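Local coordinates for peptidoglycan recognition protein-LC isoform LCx (Drosophila melanogaster, PDB 2F2L), which probably serves as an immune receptor that senses bacterial peptidoglycan through an extracellular domain of the N-acetylmuramoyl-L-alanine amidase family, at residues 38-52 with 64-77. Residues are numbered along the deposited sequence; the frame is centred on the assembly and turned at random.
Sequences CESREVCSARVNVVQ and IGYNFLVGGDGRVY. With MLD (glcnac(beta1-4)-murnac(1,6-anhydro)-L-ala-gamma-D-glu-meso-a2pm-D-ala), chain G.
V48 projects from helix 41-58 onto the Y77 ring and the ends of I64 and L69, so that one valine shows how, in the amidase-like fold of peptidoglycan recognition proteins, a helix is seated on a mixed sheet. Its two methyls divide the work. CG1, anti to the backbone N (chi1 177°), meets I64 CD1 at 3.8 Å and faces the tip of L69, while CG2 lies obliquely against the Y77 ring. One turn further along, V51 CG1 packs on the same I64 CD1, on Y66 CE2 and, 3.9 Å away, on CAF of the bound muropeptide MLD; the Y66 hydroxyl donates to OAM of that ligand, so both residues line its pocket. Q52 CB and CG close over I64 CB, and the amide of Q52 turns to R12.

Towards the helix start the packing stays tight but becomes polar. The C38-C44 disulfide ties the preceding loop to the first turn, and C44 SG rests 3.8 Å from D73 CG, against the type I turn 71-74. Solvent lies to the side of this buried group. There R41, whose NH2 is hydrogen-bonded to the backbone O of E8, lays its CB over one face of the part-exposed R75 guanidinium, and exposed E39 merely brings OE1 to 3.5 Å from G72 O, a pair of acceptors. Inside, the Y77 ring reaches past C44, its hydroxyl oxygen 3.3 Å from C44 CB, to the buried D73 carboxylate. OD1 of D73 accepts from R75 N in an Asx turn; OD2 is gripped twice, which would probably favour the carboxylate form. R75 NH1, in a salt bridge, and Y77 OH reach OD2 from opposite faces of the carboxylate plane; Y77 OH comes on the syn side, 22° out of that plane, 2.7 Å from D73 OD2.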
ATOM      1  N   CYS B  38      -8.826  11.163   1.886  1.00 20.23           N
ATOM      2  CA  CYS B  38      -9.688  11.318   3.030  1.00 20.72           C
ATOM      3  C   CYS B  38     -10.232  12.754   3.079  1.00 20.60           C
ATOM      4  O   CYS B  38      -9.594  13.675   2.565  1.00 20.29           O
ATOM      5  CB  CYS B  38      -8.896  10.961   4.293  1.00 21.16           C
ATOM      6  SG  CYS B  38      -7.407  11.977   4.579  1.00 25.37           S
ATOM      7  N   GLU B  39     -11.412  12.940   3.667  1.00 20.05           N
ATOM      8  CA  GLU B  39     -12.105  14.234   3.600  1.00 20.39           C
ATOM      9  C   GLU B  39     -12.615  14.734   4.943  1.00 19.71           C
ATOM     10  O   GLU B  39     -13.381  15.695   4.988  1.00 18.55           O
ATOM     11  CB  GLU B  39     -13.305  14.151   2.637  1.00 20.78           C
ATOM     12  CG  GLU B  39     -13.100  13.294   1.402  1.00 23.96           C
ATOM     13  CD  GLU B  39     -12.001  13.808   0.507  1.00 27.59           C
ATOM     14  OE1 GLU B  39     -11.551  14.958   0.732  1.00 29.58           O
ATOM     15  OE2 GLU B  39     -11.590  13.067  -0.419  1.00 30.00           O
ATOM     16  N   SER B  40     -12.207  14.081   6.027  1.00 19.40           N
ATOM     17  CA  SER B  40     -12.694  14.421   7.356  1.00 19.28           C
ATOM     18  C   SER B  40     -11.664  14.044   8.408  1.00 19.07           C
ATOM     19  O   SER B  40     -10.820  13.196   8.165  1.00 18.17           O
ATOM     20  CB  SER B  40     -13.996  13.667   7.637  1.00 19.10           C
ATOM     21  OG  SER B  40     -13.775  12.264   7.700  1.00 18.05           O
ATOM     22  N   ARG B  41     -11.760  14.643   9.595  1.00 19.63           N
ATOM     23  CA  ARG B  41     -10.799  14.344  10.670  1.00 19.64           C
ATOM     24  C   ARG B  41     -10.771  12.836  11.023  1.00 19.76           C
ATOM     25  O   ARG B  41      -9.704  12.231  11.176  1.00 19.57           O
ATOM     26  CB  ARG B  41     -11.109  15.197  11.901  1.00 19.57           C
ATOM     27  CG  ARG B  41     -10.113  14.989  13.006  1.00 19.77           C
ATOM     28  CD  ARG B  41     -10.266  15.954  14.147  1.00 19.23           C
ATOM     29  NE  ARG B  41      -9.434  15.489  15.250  1.00 19.07           N
ATOM     30  CZ  ARG B  41      -9.069  16.201  16.317  1.00 18.10           C
ATOM     31  NH1 ARG B  41      -9.453  17.455  16.482  1.00 17.91           N
ATOM     32  NH2 ARG B  41      -8.289  15.630  17.229  1.00 17.73           N
ATOM     33  N   GLU B  42     -11.953  12.239  11.131  1.00 20.08           N
ATOM     34  CA  GLU B  42     -12.083  10.813  11.415  1.00 20.28           C
ATOM     35  C   GLU B  42     -11.386   9.916  10.365  1.00 19.82           C
ATOM     36  O   GLU B  42     -10.632   8.991  10.706  1.00 18.78           O
ATOM     37  CB  GLU B  42     -13.570  10.450  11.502  1.00 20.24           C
ATOM     38  CG  GLU B  42     -13.813   8.963  11.673  1.00 21.11           C
ATOM     39  CD  GLU B  42     -15.240   8.617  12.061  1.00 21.90           C
ATOM     40  OE1 GLU B  42     -16.173   8.939  11.282  1.00 25.20           O
ATOM     41  OE2 GLU B  42     -15.421   7.991  13.133  1.00 24.74           O
ATOM     42  N   VAL B  43     -11.664  10.163   9.094  1.00 19.77           N
ATOM     43  CA  VAL B  43     -11.095   9.315   8.046  1.00 20.24           C
ATOM     44  C   VAL B  43      -9.593   9.574   7.924  1.00 20.32           C
ATOM     45  O   VAL B  43      -8.831   8.619   7.847  1.00 20.21           O
ATOM     46  CB  VAL B  43     -11.810   9.452   6.693  1.00 20.45           C
ATOM     47  CG1 VAL B  43     -11.148   8.546   5.637  1.00 21.17           C
ATOM     48  CG2 VAL B  43     -13.266   9.052   6.826  1.00 20.35           C
ATOM     49  N   CYS B  44      -9.160  10.845   7.955  1.00 20.24           N
ATOM     50  CA  CYS B  44      -7.731  11.160   7.799  1.00 20.11           C
ATOM     51  C   CYS B  44      -6.906  10.643   8.971  1.00 19.72           C
ATOM     52  O   CYS B  44      -5.773  10.204   8.781  1.00 19.95           O
ATOM     53  CB  CYS B  44      -7.499  12.663   7.596  1.00 20.55           C
ATOM     54  SG  CYS B  44      -8.161  13.285   6.014  1.00 23.66           S
ATOM     55  N   SER B  45      -7.478  10.674  10.172  1.00 19.42           N
ATOM     56  CA  SER B  45      -6.807  10.136  11.350  1.00 19.12           C
ATOM     57  C   SER B  45      -6.610   8.637  11.178  1.00 18.96           C
ATOM     58  O   SER B  45      -5.557   8.100  11.510  1.00 18.84           O
ATOM     59  CB  SER B  45      -7.611  10.422  12.618  1.00 19.46           C
ATOM     60  OG  SER B  45      -7.711  11.820  12.880  1.00 19.19           O
ATOM     61  N   ALA B  46      -7.621   7.977  10.617  1.00 18.42           N
ATOM     62  CA  ALA B  46      -7.545   6.558  10.325  1.00 18.54           C
ATOM     63  C   ALA B  46      -6.404   6.269   9.365  1.00 18.47           C
ATOM     64  O   ALA B  46      -5.619   5.367   9.602  1.00 19.03           O
ATOM     65  CB  ALA B  46      -8.876   6.053   9.742  1.00 18.26           C
ATOM     66  N   ARG B  47      -6.299   7.065   8.300  1.00 18.30           N
ATOM     67  CA  ARG B  47      -5.247   6.894   7.282  1.00 18.68           C
ATOM     68  C   ARG B  47      -3.859   7.065   7.834  1.00 18.45           C
ATOM     69  O   ARG B  47      -2.939   6.374   7.408  1.00 18.86           O
ATOM     70  CB  ARG B  47      -5.423   7.879   6.105  1.00 18.79           C
ATOM     71  CG  ARG B  47      -6.750   7.772   5.394  1.00 19.06           C
ATOM     72  CD  ARG B  47      -6.804   6.663   4.388  1.00 19.66           C
ATOM     73  NE  ARG B  47      -8.024   6.776   3.607  1.00 19.37           N
ATOM     74  CZ  ARG B  47      -9.174   6.172   3.888  1.00 20.24           C
ATOM     75  NH1 ARG B  47      -9.277   5.357   4.919  1.00 21.44           N
ATOM     76  NH2 ARG B  47     -10.232   6.375   3.112  1.00 20.56           N
ATOM     77  N   VAL B  48      -3.697   8.006   8.764  1.00 19.07           N
ATOM     78  CA  VAL B  48      -2.384   8.328   9.306  1.00 19.20           C
ATOM     79  C   VAL B  48      -1.935   7.270  10.312  1.00 19.19           C
ATOM     80  O   VAL B  48      -0.749   6.947  10.388  1.00 17.87           O
ATOM     81  CB  VAL B  48      -2.356   9.726   9.957  1.00 19.46           C
ATOM     82  CG1 VAL B  48      -0.993   9.995  10.575  1.00 19.58           C
ATOM     83  CG2 VAL B  48      -2.700  10.808   8.921  1.00 19.70           C
ATOM     84  N   ASN B  49      -2.883   6.743  11.081  1.00 19.51           N
ATOM     85  CA  ASN B  49      -2.596   5.586  11.933  1.00 20.28           C
ATOM     86  C   ASN B  49      -2.067   4.375  11.157  1.00 20.39           C
ATOM     87  O   ASN B  49      -1.113   3.737  11.588  1.00 20.46           O
ATOM     88  CB  ASN B  49      -3.821   5.212  12.774  1.00 20.48           C
ATOM     89  CG  ASN B  49      -3.955   6.101  14.004  1.00 21.99           C
ATOM     90  OD1 ASN B  49      -4.895   6.894  14.130  1.00 24.85           O
ATOM     91  ND2 ASN B  49      -2.986   5.999  14.900  1.00 22.37           N
ATOM     92  N   VAL B  50      -2.690   4.061  10.026  1.00 20.39           N
ATOM     93  CA  VAL B  50      -2.241   2.948   9.194  1.00 20.50           C
ATOM     94  C   VAL B  50      -0.841   3.227   8.656  1.00 20.33           C
ATOM     95  O   VAL B  50       0.008   2.348   8.675  1.00 20.87           O
ATOM     96  CB  VAL B  50      -3.229   2.633   8.043  1.00 20.20           C
ATOM     97  CG1 VAL B  50      -2.694   1.517   7.168  1.00 21.70           C
ATOM     98  CG2 VAL B  50      -4.586   2.214   8.609  1.00 21.10           C
ATOM     99  N   VAL B  51      -0.598   4.451   8.186  1.00 20.36           N
ATOM    100  CA  VAL B  51       0.743   4.855   7.754  1.00 20.07           C
ATOM    101  C   VAL B  51       1.766   4.666   8.878  1.00 20.06           C
ATOM    102  O   VAL B  51       2.855   4.135   8.627  1.00 20.02           O
ATOM    103  CB  VAL B  51       0.793   6.314   7.215  1.00 19.96           C
ATOM    104  CG1 VAL B  51       2.260   6.788   7.000  1.00 19.19           C
ATOM    105  CG2 VAL B  51      -0.005   6.441   5.897  1.00 19.85           C
ATOM    106  N   GLN B  52       1.420   5.071  10.106  1.00 20.24           N
ATOM    107  CA  GLN B  52       2.353   4.931  11.241  1.00 20.59           C
ATOM    108  C   GLN B  52       2.703   3.465  11.517  1.00 21.14           C
ATOM    109  O   GLN B  52       3.868   3.123  11.754  1.00 21.17           O
ATOM    110  CB  GLN B  52       1.819   5.597  12.515  1.00 20.65           C
ATOM    111  CG  GLN B  52       2.811   5.467  13.685  1.00 20.14           C
ATOM    112  CD  GLN B  52       2.419   6.248  14.905  1.00 19.98           C
ATOM    113  OE1 GLN B  52       1.289   6.138  15.387  1.00 19.03           O
ATOM    114  NE2 GLN B  52       3.372   6.999  15.462  1.00 18.96           N
ATOM    115  N   ILE B  64       6.494   7.290  12.725  1.00 18.58           N
ATOM    116  CA  ILE B  64       6.014   7.631  11.390  1.00 18.82           C
ATOM    117  C   ILE B  64       7.124   8.454  10.711  1.00 19.09           C
ATOM    118  O   ILE B  64       7.796   9.280  11.348  1.00 19.52           O
ATOM    119  CB  ILE B  64       4.692   8.392  11.463  1.00 18.90           C
ATOM    120  CG1 ILE B  64       4.004   8.432  10.108  1.00 18.25           C
ATOM    121  CG2 ILE B  64       4.896   9.817  12.001  1.00 18.04           C
ATOM    122  CD1 ILE B  64       2.565   8.842  10.202  1.00 19.36           C
ATOM    123  N   GLY B  65       7.336   8.186   9.432  1.00 18.98           N
ATOM    124  CA  GLY B  65       8.506   8.667   8.712  1.00 19.15           C
ATOM    125  C   GLY B  65       8.453  10.129   8.334  1.00 18.86           C
ATOM    126  O   GLY B  65       9.478  10.762   8.207  1.00 19.41           O
ATOM    127  N   TYR B  66       7.258  10.673   8.162  1.00 19.27           N
ATOM    128  CA  TYR B  66       7.123  12.054   7.711  1.00 19.01           C
ATOM    129  C   TYR B  66       7.275  13.059   8.856  1.00 19.63           C
ATOM    130  O   TYR B  66       7.039  12.751  10.017  1.00 20.03           O
ATOM    131  CB  TYR B  66       5.785  12.252   7.006  1.00 18.78           C
ATOM    132  CG  TYR B  66       5.529  11.265   5.871  1.00 17.60           C
ATOM    133  CD1 TYR B  66       6.385  11.204   4.770  1.00 17.26           C
ATOM    134  CD2 TYR B  66       4.457  10.371   5.923  1.00 16.69           C
ATOM    135  CE1 TYR B  66       6.164  10.298   3.722  1.00 16.80           C
ATOM    136  CE2 TYR B  66       4.211   9.460   4.878  1.00 17.47           C
ATOM    137  CZ  TYR B  66       5.072   9.428   3.788  1.00 18.35           C
ATOM    138  OH  TYR B  66       4.844   8.555   2.759  1.00 18.52           O
ATOM    139  N   ASN B  67       7.692  14.274   8.531  1.00 19.29           N
ATOM    140  CA  ASN B  67       7.629  15.329   9.506  1.00 19.06           C
ATOM    141  C   ASN B  67       6.186  15.792   9.673  1.00 18.83           C
ATOM    142  O   ASN B  67       5.726  15.998  10.801  1.00 18.49           O
ATOM    143  CB  ASN B  67       8.578  16.451   9.107  1.00 19.42           C
ATOM    144  CG  ASN B  67       9.996  15.999   9.147  1.00 20.49           C
ATOM    145  OD1 ASN B  67      10.539  15.854  10.279  1.00 23.36           O
ATOM    146  ND2 ASN B  67      10.539  15.724   8.060  1.00 21.17           N
ATOM    147  N   PHE B  68       5.478  15.927   8.554  1.00 18.34           N
ATOM    148  CA  PHE B  68       4.070  16.323   8.547  1.00 19.05           C
ATOM    149  C   PHE B  68       3.327  15.590   7.441  1.00 18.89           C
ATOM    150  O   PHE B  68       3.926  15.150   6.468  1.00 18.50           O
ATOM    151  CB  PHE B  68       3.907  17.835   8.331  1.00 19.28           C
ATOM    152  CG  PHE B  68       4.593  18.681   9.360  1.00 19.91           C
ATOM    153  CD1 PHE B  68       3.949  19.016  10.545  1.00 20.23           C
ATOM    154  CD2 PHE B  68       5.889  19.147   9.146  1.00 19.65           C
ATOM    155  CE1 PHE B  68       4.568  19.795  11.487  1.00 20.09           C
ATOM    156  CE2 PHE B  68       6.523  19.927  10.093  1.00 18.90           C
ATOM    157  CZ  PHE B  68       5.871  20.247  11.272  1.00 20.06           C
ATOM    158  N   LEU B  69       2.018  15.425   7.608  1.00 19.04           N
ATOM    159  CA  LEU B  69       1.178  14.952   6.511  1.00 19.84           C
ATOM    160  C   LEU B  69       0.039  15.938   6.341  1.00 19.56           C
ATOM    161  O   LEU B  69      -0.342  16.595   7.303  1.00 21.29           O
ATOM    162  CB  LEU B  69       0.599  13.555   6.779  1.00 19.72           C
ATOM    163  CG  LEU B  69       1.522  12.400   7.119  1.00 20.59           C
ATOM    164  CD1 LEU B  69       1.829  12.331   8.616  1.00 20.01           C
ATOM    165  CD2 LEU B  69       0.881  11.082   6.609  1.00 20.59           C
ATOM    166  N   VAL B  70      -0.505  16.029   5.135  1.00 19.51           N
ATOM    167  CA  VAL B  70      -1.612  16.962   4.826  1.00 19.61           C
ATOM    168  C   VAL B  70      -2.807  16.177   4.349  1.00 19.37           C
ATOM    169  O   VAL B  70      -2.718  15.459   3.337  1.00 18.83           O
ATOM    170  CB  VAL B  70      -1.194  17.948   3.716  1.00 19.61           C
ATOM    171  CG1 VAL B  70      -2.275  18.982   3.484  1.00 21.45           C
ATOM    172  CG2 VAL B  70       0.119  18.620   4.108  1.00 21.71           C
ATOM    173  N   GLY B  71      -3.933  16.335   5.039  1.00 18.95           N
ATOM    174  CA  GLY B  71      -5.129  15.600   4.698  1.00 19.41           C
ATOM    175  C   GLY B  71      -6.040  16.329   3.734  1.00 19.58           C
ATOM    176  O   GLY B  71      -5.983  17.549   3.626  1.00 19.13           O
ATOM    177  N   GLY B  72      -6.916  15.570   3.074  1.00 19.68           N
ATOM    178  CA  GLY B  72      -7.925  16.139   2.171  1.00 19.30           C
ATOM    179  C   GLY B  72      -9.009  16.898   2.899  1.00 19.52           C
ATOM    180  O   GLY B  72      -9.844  17.555   2.274  1.00 19.70           O
ATOM    181  N   ASP B  73      -9.009  16.804   4.224  1.00 19.59           N
ATOM    182  CA  ASP B  73      -9.829  17.679   5.065  1.00 19.61           C
ATOM    183  C   ASP B  73      -9.222  19.085   5.260  1.00 19.13           C
ATOM    184  O   ASP B  73      -9.815  19.928   5.928  1.00 19.45           O
ATOM    185  CB  ASP B  73     -10.070  17.027   6.436  1.00 19.66           C
ATOM    186  CG  ASP B  73      -8.778  16.793   7.223  1.00 20.00           C
ATOM    187  OD1 ASP B  73      -7.678  16.980   6.649  1.00 20.52           O
ATOM    188  OD2 ASP B  73      -8.864  16.421   8.413  1.00 18.39           O
ATOM    189  N   GLY B  74      -8.037  19.324   4.727  1.00 18.82           N
ATOM    190  CA  GLY B  74      -7.341  20.585   4.950  1.00 18.42           C
ATOM    191  C   GLY B  74      -6.599  20.694   6.275  1.00 18.59           C
ATOM    192  O   GLY B  74      -6.111  21.769   6.621  1.00 19.24           O
ATOM    193  N   ARG B  75      -6.532  19.617   7.041  1.00 18.52           N
ATOM    194  CA  ARG B  75      -5.805  19.634   8.322  1.00 18.63           C
ATOM    195  C   ARG B  75      -4.407  19.062   8.110  1.00 18.53           C
ATOM    196  O   ARG B  75      -4.184  18.235   7.228  1.00 17.85           O
ATOM    197  CB  ARG B  75      -6.531  18.821   9.396  1.00 18.28           C
ATOM    198  CG  ARG B  75      -7.882  19.386   9.795  1.00 18.38           C
ATOM    199  CD  ARG B  75      -8.498  18.613  10.971  1.00 19.41           C
ATOM    200  NE  ARG B  75      -9.817  19.169  11.325  1.00 19.33           N
ATOM    201  CZ  ARG B  75     -10.956  18.933  10.673  1.00 19.06           C
ATOM    202  NH1 ARG B  75     -11.000  18.115   9.633  1.00 19.27           N
ATOM    203  NH2 ARG B  75     -12.069  19.520  11.066  1.00 21.29           N
ATOM    204  N   VAL B  76      -3.479  19.534   8.928  1.00 18.68           N
ATOM    205  CA  VAL B  76      -2.129  19.038   8.960  1.00 18.97           C
ATOM    206  C   VAL B  76      -2.042  18.080  10.138  1.00 19.01           C
ATOM    207  O   VAL B  76      -2.515  18.386  11.237  1.00 18.29           O
ATOM    208  CB  VAL B  76      -1.108  20.175   9.147  1.00 19.52           C
ATOM    209  CG1 VAL B  76       0.287  19.622   9.244  1.00 19.31           C
ATOM    210  CG2 VAL B  76      -1.222  21.197   7.988  1.00 19.40           C
ATOM    211  N   TYR B  77      -1.451  16.917   9.866  1.00 18.65           N
ATOM    212  CA  TYR B  77      -1.266  15.851  10.842  1.00 19.23           C
ATOM    213  C   TYR B  77       0.213  15.806  11.147  1.00 19.15           C
ATOM    214  O   TYR B  77       1.004  15.527  10.264  1.00 19.43           O
ATOM    215  CB  TYR B  77      -1.781  14.525  10.250  1.00 18.91           C
ATOM    216  CG  TYR B  77      -3.262  14.579  10.134  1.00 18.20           C
ATOM    217  CD1 TYR B  77      -4.067  14.058  11.145  1.00 18.65           C
ATOM    218  CD2 TYR B  77      -3.868  15.244   9.073  1.00 18.15           C
ATOM    219  CE1 TYR B  77      -5.424  14.154  11.087  1.00 19.31           C
ATOM    220  CE2 TYR B  77      -5.233  15.336   8.992  1.00 18.95           C
ATOM    221  CZ  TYR B  77      -6.012  14.800  10.019  1.00 19.91           C
ATOM    222  OH  TYR B  77      -7.372  14.888   9.983  1.00 19.27           O
TER
HETATM  223  CAA MLD G 201       2.515   5.546  -6.446  1.00 19.56           C
HETATM  224  CAB MLD G 201       3.895   5.619  -5.810  1.00 20.38           C
HETATM  225  OAC MLD G 201       4.313   6.671  -5.344  1.00 22.12           O
HETATM  226  N2  MLD G 201       4.568   4.473  -5.808  1.00 21.76           N
HETATM  227  C2  MLD G 201       5.922   4.317  -5.286  1.00 22.03           C
HETATM  228  C3  MLD G 201       6.749   3.650  -6.387  1.00 23.77           C
HETATM  229  O3  MLD G 201       6.787   4.431  -7.597  1.00 20.54           O
HETATM  230  C4  MLD G 201       8.144   3.295  -5.881  1.00 23.19           C
HETATM  231  O4  MLD G 201       8.766   2.518  -6.889  1.00 22.26           O
HETATM  232  C5  MLD G 201       8.027   2.458  -4.603  1.00 23.80           C
HETATM  233  C6  MLD G 201       9.352   2.122  -3.896  1.00 27.17           C
HETATM  234  O6  MLD G 201       9.075   1.139  -2.856  1.00 28.96           O
HETATM  235  O5  MLD G 201       7.301   3.231  -3.650  1.00 23.40           O
HETATM  236  C1  MLD G 201       5.926   3.446  -4.043  1.00 22.41           C
HETATM  237  O1  MLD G 201       5.273   4.137  -3.010  1.00 21.58           O
HETATM  238  CA4 MLD G 201       5.038   3.291  -1.859  1.00 21.93           C
HETATM  239  CA5 MLD G 201       3.923   2.255  -1.999  1.00 21.40           C
HETATM  240  OA5 MLD G 201       2.830   2.414  -1.031  1.00 20.91           O
HETATM  241  CA6 MLD G 201       4.601   1.037  -1.473  1.00 20.64           C
HETATM  242  OA6 MLD G 201       4.488   1.161  -0.069  1.00 22.05           O
HETATM  243  CA1 MLD G 201       3.546   2.241   0.203  1.00 21.97           C
HETATM  244  CA2 MLD G 201       4.356   3.507   0.523  1.00 21.71           C
HETATM  245  NAD MLD G 201       3.565   4.393   1.405  1.00 21.67           N
HETATM  246  CAE MLD G 201       4.007   4.821   2.573  1.00 20.58           C
HETATM  247  CAF MLD G 201       3.033   5.706   3.325  1.00 21.03           C
HETATM  248  OAG MLD G 201       5.118   4.558   3.035  1.00 20.55           O
HETATM  249  CA3 MLD G 201       4.706   4.277  -0.749  1.00 22.40           C
HETATM  250  OAH MLD G 201       5.868   5.158  -0.559  1.00 21.71           O
HETATM  251  CAI MLD G 201       5.531   6.548  -0.331  1.00 23.43           C
HETATM  252  CAJ MLD G 201       5.454   7.345  -1.612  1.00 21.15           C
HETATM  253  CAL MLD G 201       6.608   7.184   0.573  1.00 24.94           C
HETATM  254  OAM MLD G 201       6.508   8.384   0.806  1.00 25.21           O
HETATM  255  N   MLD G 201       7.576   6.415   1.069  1.00 24.72           N
HETATM  256  CA  MLD G 201       8.631   6.901   1.969  1.00 25.62           C
HETATM  257  CB  MLD G 201       8.075   6.740   3.388  1.00 25.65           C
HETATM  258  C   MLD G 201       9.842   5.967   1.796  1.00 26.20           C
HETATM  259  O   MLD G 201       9.699   4.745   1.892  1.00 25.67           O
HETATM  260  NAN MLD G 201      10.986   6.586   1.516  1.00 25.98           N
HETATM  261  CAO MLD G 201      12.282   5.922   1.305  1.00 28.43           C
HETATM  262  CAP MLD G 201      12.985   6.454   0.014  1.00 33.79           C
HETATM  263  OBA MLD G 201      14.204   6.271  -0.044  1.00 37.40           O
HETATM  264  OAQ MLD G 201      12.326   7.057  -0.868  1.00 34.94           O
HETATM  265  CBB MLD G 201      13.223   6.304   2.442  1.00 30.09           C
HETATM  266  CBC MLD G 201      12.852   5.735   3.801  1.00 30.52           C
HETATM  267  CBD MLD G 201      13.937   6.134   4.817  1.00 32.99           C
HETATM  268  OBE MLD G 201      14.636   7.135   4.654  1.00 34.10           O
HETATM  269  NBF MLD G 201      14.058   5.330   5.852  1.00 33.45           N
HETATM  270  CBG MLD G 201      15.045   5.568   6.913  1.00 35.16           C
HETATM  271  CBH MLD G 201      16.469   5.359   6.358  1.00 36.00           C
HETATM  272  OBI MLD G 201      16.735   4.396   5.641  1.00 37.04           O
HETATM  273  NBJ MLD G 201      17.345   6.308   6.682  1.00 38.39           N
HETATM  274  CBK MLD G 201      18.768   6.291   6.274  1.00 40.77           C
HETATM  275  CBL MLD G 201      19.628   6.381   7.540  1.00 41.14           C
HETATM  276  CBM MLD G 201      19.168   7.455   5.342  1.00 44.62           C
HETATM  277  OBO MLD G 201      18.493   8.517   5.388  1.00 46.59           O
HETATM  278  OBN MLD G 201      20.169   7.253   4.610  1.00 47.82           O
HETATM  279  CBP MLD G 201      14.735   4.627   8.088  1.00 33.26           C
HETATM  280  CBQ MLD G 201      15.452   5.060   9.380  1.00 33.91           C
HETATM  281  CBR MLD G 201      15.010   4.204  10.570  1.00 34.32           C
HETATM  282  CBS MLD G 201      15.232   4.891  11.919  1.00 34.31           C
HETATM  283  CBT MLD G 201      14.200   6.014  12.095  1.00 33.95           C
HETATM  284  OBV MLD G 201      13.032   5.665  12.331  1.00 34.69           O
HETATM  285  OBU MLD G 201      14.601   7.192  11.997  1.00 32.21           O
HETATM  286  NBW MLD G 201      16.591   5.443  11.978  1.00 33.90           N